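Local coordinates for protein hemin degrading factor (Pseudomonas aeruginosa, PDB 4MF9) that binds heme and takes part in its intracellular trafficking, and has been identified as a heme-degrading enzyme, at residues Lys250-Ala255 / Ile262-Gly267; Ala254-Gly259 / Cys280-Leu285. All coordinates share one frame; numbering follows the deposited sequence.

Interaction 1 (Lys250-Ala255 / Ile262-Gly267); sequences KLFEAA and IMVFVG. With HEM (protoporphyrin IX containing Fe), chain C.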
ATOM      1  N   LYS A 250      -0.529   9.591  18.251  1.00 18.72           N
ATOM      2  CA  LYS A 250      -1.427  10.098  19.255  1.00 15.78           C
ATOM      3  C   LYS A 250      -2.847  10.116  18.798  1.00 18.49           C
ATOM      4  O   LYS A 250      -3.683   9.838  19.542  1.00 16.02           O
ATOM      5  CB  LYS A 250      -0.986  11.438  19.739  1.00 17.19           C
ATOM      6  CG  LYS A 250       0.203  11.356  20.642  1.00 18.04           C
ATOM      7  CD  LYS A 250       1.044  12.556  20.524  1.00 25.28           C
ATOM      8  CE  LYS A 250       2.026  12.621  21.655  1.00 29.44           C
ATOM      9  NZ  LYS A 250       2.345  14.000  22.002  1.00 31.78           N
ATOM     10  N   LEU A 251      -3.065  10.435  17.523  1.00 16.75           N
ATOM     11  CA  LEU A 251      -4.400  10.403  16.918  1.00 15.05           C
ATOM     12  C   LEU A 251      -4.962   8.980  16.866  1.00 16.69           C
ATOM     13  O   LEU A 251      -6.149   8.766  17.139  1.00 14.78           O
ATOM     14  CB  LEU A 251      -4.409  11.061  15.526  1.00 12.01           C
ATOM     15  CG  LEU A 251      -5.795  11.193  14.890  1.00 15.05           C
ATOM     16  CD1 LEU A 251      -5.910  12.450  14.068  1.00 15.75           C
ATOM     17  CD2 LEU A 251      -6.067   9.981  14.004  1.00 16.13           C
ATOM     18  N   PHE A 252      -4.118   8.016  16.493  1.00 14.02           N
ATOM     19  CA  PHE A 252      -4.506   6.608  16.548  1.00 16.84           C
ATOM     20  C   PHE A 252      -4.939   6.253  17.969  1.00 15.49           C
ATOM     21  O   PHE A 252      -6.012   5.670  18.175  1.00 15.20           O
ATOM     22  CB  PHE A 252      -3.336   5.707  16.136  1.00 14.87           C
ATOM     23  CG  PHE A 252      -3.235   5.458  14.645  1.00 11.61           C
ATOM     24  CD1 PHE A 252      -4.178   4.675  13.988  1.00 12.04           C
ATOM     25  CD2 PHE A 252      -2.169   5.974  13.915  1.00 11.49           C
ATOM     26  CE1 PHE A 252      -4.071   4.435  12.609  1.00 16.50           C
ATOM     27  CE2 PHE A 252      -2.058   5.740  12.546  1.00  9.72           C
ATOM     28  CZ  PHE A 252      -3.009   4.964  11.897  1.00 10.30           C
ATOM     29  N   GLU A 253      -4.137   6.657  18.939  1.00 17.26           N
ATOM     30  CA  GLU A 253      -4.376   6.371  20.341  1.00 18.81           C
ATOM     31  C   GLU A 253      -5.693   6.966  20.796  1.00 22.56           C
ATOM     32  O   GLU A 253      -6.499   6.336  21.417  1.00 19.91           O
ATOM     33  CB  GLU A 253      -3.227   6.931  21.146  1.00 21.73           C
ATOM     34  CG  GLU A 253      -2.126   5.941  21.340  1.00 22.94           C
ATOM     35  CD  GLU A 253      -0.813   6.520  21.754  1.00 25.88           C
ATOM     36  OE1 GLU A 253      -0.625   7.719  21.687  1.00 26.42           O
ATOM     37  OE2 GLU A 253       0.064   5.746  22.125  1.00 29.35           O
ATOM     38  N   ALA A 254      -5.952   8.191  20.371  1.00 25.79           N
ATOM     39  CA  ALA A 254      -7.195   8.871  20.717  1.00 21.61           C
ATOM     40  C   ALA A 254      -8.385   8.206  20.029  1.00 21.33           C
ATOM     41  O   ALA A 254      -9.442   8.051  20.632  1.00 21.67           O
ATOM     42  CB  ALA A 254      -7.114  10.344  20.348  1.00 25.82           C
ATOM     43  N   ALA A 255      -8.214   7.820  18.765  1.00 18.57           N
ATOM     44  CA  ALA A 255      -9.268   7.122  18.026  1.00 18.40           C
ATOM     45  C   ALA A 255      -9.534   5.746  18.634  1.00 18.41           C
ATOM     46  O   ALA A 255     -10.668   5.252  18.637  1.00 17.94           O
ATOM     47  CB  ALA A 255      -8.889   6.986  16.546  1.00 15.09           C
ATOM     48  N   ILE A 262     -12.446   4.878  11.356  1.00 20.39           N
ATOM     49  CA  ILE A 262     -11.595   5.706  10.514  1.00 15.93           C
ATOM     50  C   ILE A 262     -11.275   4.959   9.226  1.00 16.52           C
ATOM     51  O   ILE A 262     -11.735   3.838   9.030  1.00 18.78           O
ATOM     52  CB  ILE A 262     -10.302   6.043  11.240  1.00 12.71           C
ATOM     53  CG1 ILE A 262      -9.560   4.753  11.594  1.00 11.69           C
ATOM     54  CG2 ILE A 262     -10.609   6.847  12.511  1.00 15.60           C
ATOM     55  CD1 ILE A 262      -8.208   4.976  12.243  1.00 10.54           C
ATOM     56  N   MET A 263     -10.532   5.565   8.333  1.00 15.97           N
ATOM     57  CA  MET A 263     -10.015   4.950   7.127  1.00 14.96           C
ATOM     58  C   MET A 263      -8.515   5.112   7.091  1.00 14.47           C
ATOM     59  O   MET A 263      -8.040   6.178   7.315  1.00 14.19           O
ATOM     60  CB  MET A 263     -10.618   5.568   5.884  1.00 12.32           C
ATOM     61  CG  MET A 263     -12.102   5.466   5.798  1.00 16.82           C
ATOM     62  SD  MET A 263     -12.851   6.164   4.361  1.00 21.19           S
ATOM     63  CE  MET A 263     -12.367   4.911   3.202  1.00 18.54           C
ATOM     64  N   VAL A 264      -7.802   4.045   6.825  1.00 10.08           N
ATOM     65  CA  VAL A 264      -6.396   4.079   6.753  1.00 10.58           C
ATOM     66  C   VAL A 264      -5.937   3.619   5.369  1.00 11.34           C
ATOM     67  O   VAL A 264      -6.145   2.494   5.058  1.00 10.88           O
ATOM     68  CB  VAL A 264      -5.758   3.166   7.842  1.00 10.39           C
ATOM     69  CG1 VAL A 264      -4.281   3.169   7.751  1.00 10.29           C
ATOM     70  CG2 VAL A 264      -6.216   3.531   9.237  1.00 10.76           C
ATOM     71  N   PHE A 265      -5.297   4.512   4.617  1.00 10.97           N
ATOM     72  CA  PHE A 265      -4.827   4.255   3.252  1.00 11.90           C
ATOM     73  C   PHE A 265      -3.327   4.035   3.284  1.00  8.76           C
ATOM     74  O   PHE A 265      -2.585   4.888   3.762  1.00  9.58           O
ATOM     75  CB  PHE A 265      -5.078   5.483   2.347  1.00 10.56           C
ATOM     76  CG  PHE A 265      -6.512   5.661   1.901  1.00 11.83           C
ATOM     77  CD1 PHE A 265      -7.516   5.955   2.817  1.00 16.53           C
ATOM     78  CD2 PHE A 265      -6.839   5.595   0.558  1.00 14.35           C
ATOM     79  CE1 PHE A 265      -8.825   6.139   2.393  1.00 18.00           C
ATOM     80  CE2 PHE A 265      -8.144   5.772   0.132  1.00 15.44           C
ATOM     81  CZ  PHE A 265      -9.136   6.038   1.053  1.00 16.85           C
ATOM     82  N   VAL A 266      -2.871   2.939   2.780  1.00  8.52           N
ATOM     83  CA  VAL A 266      -1.468   2.685   2.610  1.00  8.84           C
ATOM     84  C   VAL A 266      -1.162   2.095   1.251  1.00 10.82           C
ATOM     85  O   VAL A 266      -1.722   1.155   0.890  1.00  8.83           O
ATOM     86  CB  VAL A 266      -0.944   1.721   3.715  1.00  8.41           C
ATOM     87  CG1 VAL A 266       0.454   1.254   3.443  1.00  7.77           C
ATOM     88  CG2 VAL A 266      -0.997   2.400   5.073  1.00  9.61           C
ATOM     89  N   GLY A 267      -0.231   2.689   0.556  1.00  8.64           N
ATOM     90  CA  GLY A 267       0.121   2.169  -0.741  1.00 11.21           C
ATOM     91  C   GLY A 267       1.495   2.530  -1.249  1.00 12.85           C
ATOM     92  O   GLY A 267       2.331   3.091  -0.536  1.00 12.97           O
TER
HETATM   93  CHA HEM C 400     -10.476   8.336  -1.241  1.00 28.73           C
HETATM   94  CHB HEM C 400     -14.341   5.608  -1.451  1.00 33.91           C
HETATM   95  CHC HEM C 400     -13.063   4.232  -5.877  1.00 26.79           C
HETATM   96  CHD HEM C 400      -8.708   6.051  -5.071  1.00 28.76           C
HETATM   97  C1A HEM C 400     -11.687   7.773  -0.956  1.00 31.87           C
HETATM   98  C2A HEM C 400     -12.503   8.084   0.169  1.00 27.98           C
HETATM   99  C3A HEM C 400     -13.579   7.338   0.087  1.00 29.10           C
HETATM  100  C4A HEM C 400     -13.419   6.535  -1.042  1.00 31.92           C
HETATM  101  CMA HEM C 400     -14.707   7.327   1.079  1.00 32.10           C
HETATM  102  CAA HEM C 400     -12.261   9.086   1.241  1.00 27.87           C
HETATM  103  CBA HEM C 400     -13.419  10.064   1.564  1.00 24.17           C
HETATM  104  CGA HEM C 400     -13.512  11.026   0.435  1.00 30.83           C
HETATM  105  O1A HEM C 400     -14.593  11.324  -0.064  1.00 29.43           O
HETATM  106  O2A HEM C 400     -12.481  11.491   0.027  1.00 33.39           O
HETATM  107  C1B HEM C 400     -14.277   5.036  -2.714  1.00 36.28           C
HETATM  108  C2B HEM C 400     -15.336   4.222  -3.145  1.00 34.96           C
HETATM  109  C3B HEM C 400     -15.034   3.817  -4.387  1.00 36.84           C
HETATM  110  C4B HEM C 400     -13.718   4.418  -4.701  1.00 31.96           C
HETATM  111  CMB HEM C 400     -16.582   3.913  -2.370  1.00 33.21           C
HETATM  112  CAB HEM C 400     -15.942   2.945  -5.189  1.00 33.97           C
HETATM  113  CBB HEM C 400     -15.570   2.099  -6.100  1.00 34.67           C
HETATM  114  C1C HEM C 400     -11.785   4.603  -6.076  1.00 26.74           C
HETATM  115  C2C HEM C 400     -11.078   4.412  -7.246  1.00 29.46           C
HETATM  116  C3C HEM C 400      -9.834   4.927  -7.039  1.00 31.94           C
HETATM  117  C4C HEM C 400      -9.767   5.439  -5.713  1.00 29.13           C
HETATM  118  CMC HEM C 400     -11.596   3.784  -8.503  1.00 30.96           C
HETATM  119  CAC HEM C 400      -8.764   4.928  -8.007  1.00 32.03           C
HETATM  120  CBC HEM C 400      -7.584   5.263  -7.574  1.00 32.67           C
HETATM  121  C1D HEM C 400      -8.829   6.869  -3.941  1.00 32.53           C
HETATM  122  C2D HEM C 400      -7.742   7.740  -3.399  1.00 30.74           C
HETATM  123  C3D HEM C 400      -8.266   8.371  -2.351  1.00 28.52           C
HETATM  124  C4D HEM C 400      -9.646   7.886  -2.244  1.00 30.18           C
HETATM  125  CMD HEM C 400      -6.322   7.935  -3.884  1.00 26.64           C
HETATM  126  CAD HEM C 400      -7.556   9.358  -1.462  1.00 28.99           C
HETATM  127  CBD HEM C 400      -8.013  10.770  -1.829  1.00 26.92           C
HETATM  128  CGD HEM C 400      -7.227  11.953  -1.351  1.00 29.60           C
HETATM  129  O1D HEM C 400      -7.874  12.818  -0.800  1.00 24.87           O
HETATM  130  O2D HEM C 400      -6.026  12.100  -1.521  1.00 25.82           O
HETATM  131  NA  HEM C 400     -12.265   6.805  -1.688  1.00 29.91           N
HETATM  132  NB  HEM C 400     -13.329   5.146  -3.656  1.00 33.17           N
HETATM  133  NC  HEM C 400     -10.984   5.215  -5.204  1.00 30.13           N
HETATM  134  ND  HEM C 400      -9.922   6.999  -3.205  1.00 30.08           N
HETATM  135 FE   HEM C 400     -11.536   6.156  -3.459  1.00 33.94          FE
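Phe252 reaches from helix 247-258 to the strand with one corner of its ring, CE1, which meets two aliphatic side chains differently. The CG2 methyl of Val264 lies 4.1 Å from Phe252 CE1, at the edge of the ring and close to its plane, whereas Ile262 CD1 comes to 4.2 Å from the same CE1, its side chain running at about a right angle to that of the phenylalanine. The two branches of Ile262 meet different helix residues. With CG1 lodged between the backbone N and the carbonyl carbon (chi1 60°), its CD1 is sent to Phe252, while CG2 lies 4.4 Å from Ala255 CB, about one helical turn on. The axes of segments 250-255 and 262-267 approach to 11.5 Å and run roughly antiparallel, at 146°, and the contact is apolar and buried. Leu353 of helix 348-355 also packs on Ala255.

Side chains alternate along the strand. Ile262 and Val264 point to the helix, and Met263 and Phe265 project to the other face, where heme lies: Phe265 CZ is 3.5 Å from the meso carbon CHA and Met263 SD 3.9 Å from the methyl carbon CMA. This is helix-on-sheet packing in a HemS/ChuX domain, with the opposite face of the same strand lining the heme pocket.

Interaction 2 (Ala254-Gly259 / Cys280-Leu285); sequences AAAESG and CNLKWL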
ATOM      1  N   ALA A 254      -5.952   8.191  20.371  1.00 25.79           N
ATOM      2  CA  ALA A 254      -7.195   8.871  20.717  1.00 21.61           C
ATOM      3  C   ALA A 254      -8.385   8.206  20.029  1.00 21.33           C
ATOM      4  O   ALA A 254      -9.442   8.051  20.632  1.00 21.67           O
ATOM      5  CB  ALA A 254      -7.114  10.344  20.348  1.00 25.82           C
ATOM      6  N   ALA A 255      -8.214   7.820  18.765  1.00 18.57           N
ATOM      7  CA  ALA A 255      -9.268   7.122  18.026  1.00 18.40           C
ATOM      8  C   ALA A 255      -9.534   5.746  18.634  1.00 18.41           C
ATOM      9  O   ALA A 255     -10.668   5.252  18.637  1.00 17.94           O
ATOM     10  CB  ALA A 255      -8.889   6.986  16.546  1.00 15.09           C
ATOM     11  N   ALA A 256      -8.478   5.112  19.123  1.00 14.81           N
ATOM     12  CA  ALA A 256      -8.639   3.829  19.778  1.00 18.00           C
ATOM     13  C   ALA A 256      -9.494   4.041  21.019  1.00 24.16           C
ATOM     14  O   ALA A 256     -10.407   3.261  21.298  1.00 23.11           O
ATOM     15  CB  ALA A 256      -7.302   3.260  20.151  1.00 18.97           C
ATOM     16  N   GLU A 257      -9.219   5.144  21.695  1.00 22.93           N
ATOM     17  CA  GLU A 257      -9.855   5.502  22.952  1.00 27.18           C
ATOM     18  C   GLU A 257     -11.351   5.634  22.753  1.00 27.77           C
ATOM     19  O   GLU A 257     -12.077   5.161  23.568  1.00 31.91           O
ATOM     20  CB  GLU A 257      -9.097   6.657  23.695  1.00 27.10           C
ATOM     21  CG  GLU A 257      -7.694   6.203  24.218  1.00 33.29           C
ATOM     22  CD  GLU A 257      -6.958   7.046  25.298  1.00 44.26           C
ATOM     23  OE1 GLU A 257      -6.411   8.125  25.051  1.00 50.48           O
ATOM     24  OE2 GLU A 257      -6.849   6.605  26.438  1.00 46.02           O
ATOM     25  N   SER A 258     -11.799   6.257  21.675  1.00 25.72           N
ATOM     26  CA  SER A 258     -13.203   6.477  21.378  1.00 20.21           C
ATOM     27  C   SER A 258     -14.011   5.565  20.493  1.00 26.42           C
ATOM     28  O   SER A 258     -15.176   5.653  20.488  1.00 26.54           O
ATOM     29  CB  SER A 258     -13.395   7.887  20.875  1.00 28.38           C
ATOM     30  OG  SER A 258     -13.474   8.014  19.478  1.00 36.49           O
ATOM     31  N   GLY A 259     -13.378   4.684  19.760  1.00 24.70           N
ATOM     32  CA  GLY A 259     -14.097   3.750  18.905  1.00 25.59           C
ATOM     33  C   GLY A 259     -14.495   4.368  17.579  1.00 26.66           C
ATOM     34  O   GLY A 259     -15.317   3.820  16.838  1.00 24.81           O
ATOM     35  N   CYS A 280      -8.449  -0.741  17.662  1.00 22.45           N
ATOM     36  CA  CYS A 280      -8.649  -0.998  19.092  1.00 24.46           C
ATOM     37  C   CYS A 280      -7.342  -1.234  19.807  1.00 22.61           C
ATOM     38  O   CYS A 280      -7.010  -0.528  20.749  1.00 21.06           O
ATOM     39  CB  CYS A 280      -9.560  -2.209  19.326  1.00 19.75           C
ATOM     40  SG  CYS A 280     -11.204  -2.083  18.585  1.00 38.90           S
ATOM     41  N   ASN A 281      -6.570  -2.180  19.320  1.00 22.48           N
ATOM     42  CA  ASN A 281      -5.415  -2.607  20.044  1.00 22.85           C
ATOM     43  C   ASN A 281      -4.191  -2.066  19.448  1.00 22.69           C
ATOM     44  O   ASN A 281      -3.928  -2.363  18.343  1.00 25.04           O
ATOM     45  CB  ASN A 281      -5.391  -4.145  20.031  1.00 23.93           C
ATOM     46  CG  ASN A 281      -4.739  -4.684  21.228  1.00 30.63           C
ATOM     47  OD1 ASN A 281      -3.536  -4.811  21.277  1.00 35.26           O
ATOM     48  ND2 ASN A 281      -5.531  -4.981  22.227  1.00 34.54           N
ATOM     49  N   LEU A 282      -3.426  -1.286  20.194  1.00 20.58           N
ATOM     50  CA  LEU A 282      -2.326  -0.548  19.683  1.00 16.45           C
ATOM     51  C   LEU A 282      -1.064  -0.809  20.492  1.00 18.28           C
ATOM     52  O   LEU A 282      -1.143  -0.953  21.664  1.00 23.30           O
ATOM     53  CB  LEU A 282      -2.638   0.949  19.727  1.00 18.68           C
ATOM     54  CG  LEU A 282      -3.615   1.615  18.758  1.00 24.58           C
ATOM     55  CD1 LEU A 282      -4.493   0.649  18.055  1.00 20.42           C
ATOM     56  CD2 LEU A 282      -4.433   2.725  19.406  1.00 21.53           C
ATOM     57  N   LYS A 283       0.082  -0.821  19.857  1.00 17.87           N
ATOM     58  CA  LYS A 283       1.314  -1.040  20.570  1.00 17.11           C
ATOM     59  C   LYS A 283       2.587  -0.496  19.937  1.00 16.89           C
ATOM     60  O   LYS A 283       2.806  -0.657  18.756  1.00 14.18           O
ATOM     61  CB  LYS A 283       1.447  -2.542  20.798  1.00 19.12           C
ATOM     62  CG  LYS A 283       2.780  -2.983  21.312  1.00 20.25           C
ATOM     63  CD  LYS A 283       2.824  -2.940  22.805  1.00 21.85           C
ATOM     64  CE  LYS A 283       2.118  -4.136  23.375  1.00 25.83           C
ATOM     65  NZ  LYS A 283       2.915  -5.297  23.777  1.00 18.52           N
ATOM     66  N   TRP A 284       3.441   0.060  20.750  1.00 10.11           N
ATOM     67  CA  TRP A 284       4.756   0.442  20.366  1.00 14.04           C
ATOM     68  C   TRP A 284       5.762  -0.722  20.491  1.00 19.48           C
ATOM     69  O   TRP A 284       5.733  -1.456  21.418  1.00 18.14           O
ATOM     70  CB  TRP A 284       5.242   1.550  21.258  1.00 21.56           C
ATOM     71  CG  TRP A 284       4.678   2.902  20.981  1.00 21.91           C
ATOM     72  CD1 TRP A 284       3.631   3.479  21.593  1.00 21.82           C
ATOM     73  CD2 TRP A 284       5.116   3.790  19.999  1.00 19.38           C
ATOM     74  NE1 TRP A 284       3.404   4.703  21.063  1.00 21.65           N
ATOM     75  CE2 TRP A 284       4.331   4.927  20.088  1.00 23.63           C
ATOM     76  CE3 TRP A 284       6.131   3.751  19.054  1.00 22.81           C
ATOM     77  CZ2 TRP A 284       4.500   6.011  19.222  1.00 20.81           C
ATOM     78  CZ3 TRP A 284       6.297   4.827  18.216  1.00 21.12           C
ATOM     79  CH2 TRP A 284       5.496   5.933  18.304  1.00 18.86           C
ATOM     80  N   LEU A 285       6.679  -0.853  19.564  1.00 15.14           N
ATOM     81  CA  LEU A 285       7.841  -1.676  19.731  1.00 17.78           C
ATOM     82  C   LEU A 285       8.922  -0.936  19.076  1.00 17.05           C
ATOM     83  O   LEU A 285       8.928  -0.827  17.888  1.00 19.77           O
ATOM     84  CB  LEU A 285       7.670  -3.037  19.041  1.00 19.62           C
ATOM     85  CG  LEU A 285       8.409  -4.306  19.493  1.00 18.31           C
ATOM     86  CD1 LEU A 285       8.785  -4.267  20.929  1.00 16.14           C
ATOM     87  CD2 LEU A 285       7.444  -5.429  19.246  1.00 21.59           C
TER
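Ala256 and Cys280 bring the two backbones together, their CA atoms 4.9 Å apart, where the last turns of helix 247-258 pass the loop that leads into strand 282-285. The helix ends just beyond: Ser258 N still bonds to Ala254 O at 3.1 Å and Gly259 N to Ala255 O at 3.0 Å, but Gly259 then leaves helical geometry with a positive phi of 82°, a conformation suited to glycine. From Cys280 the other segment moves away from the helix as it enters the strand, which confines the contact to its first residues.

Ala256 carries the helix side of the contact. Its CB points at the opposing segment and stands 3.8 Å from the carbonyl O of Cys280, a van der Waals approach to main chain, since the Cys280 side chain is directed away. Leu282 turns toward the helix and offers its CD2 methyl to the same CB; these carbons are modelled too close together, and with chi2 near-eclipsed at 16° the placement of the leucine methyl groups is doubtful. Leu282 also touches Phe289 on the neighbouring strand 288-293.

Asp293 anchors the loop: its OD2 accepts the N-H of Cys280 and its OD1 that of Asn281. The contact is peripheral packing, distant from the heme site: a helix C-terminus set against the outermost strand of an antiparallel sheet in this HemS/ChuX domain.

Helix 247-258 supplies the first segment of both contacts, and the two share Ala254 and Ala255. Interaction 1 closes the shorter loop, returning the chain after the helix end onto strand 262-268 of the heme-lining sheet. The chain then runs through strand 271-277 before interaction 2 brings it back to the helix end at 280-285, the border of the other sheet. Both loops thus start from the same stretch of helix, the first closing at 262-267 and the second, longer one at 280-285. Their centres lie 9 Å apart, and they touch where Glu253 OE2 packs 3.7 Å from Trp284 NE1. One helix is thereby joined to both antiparallel sheets.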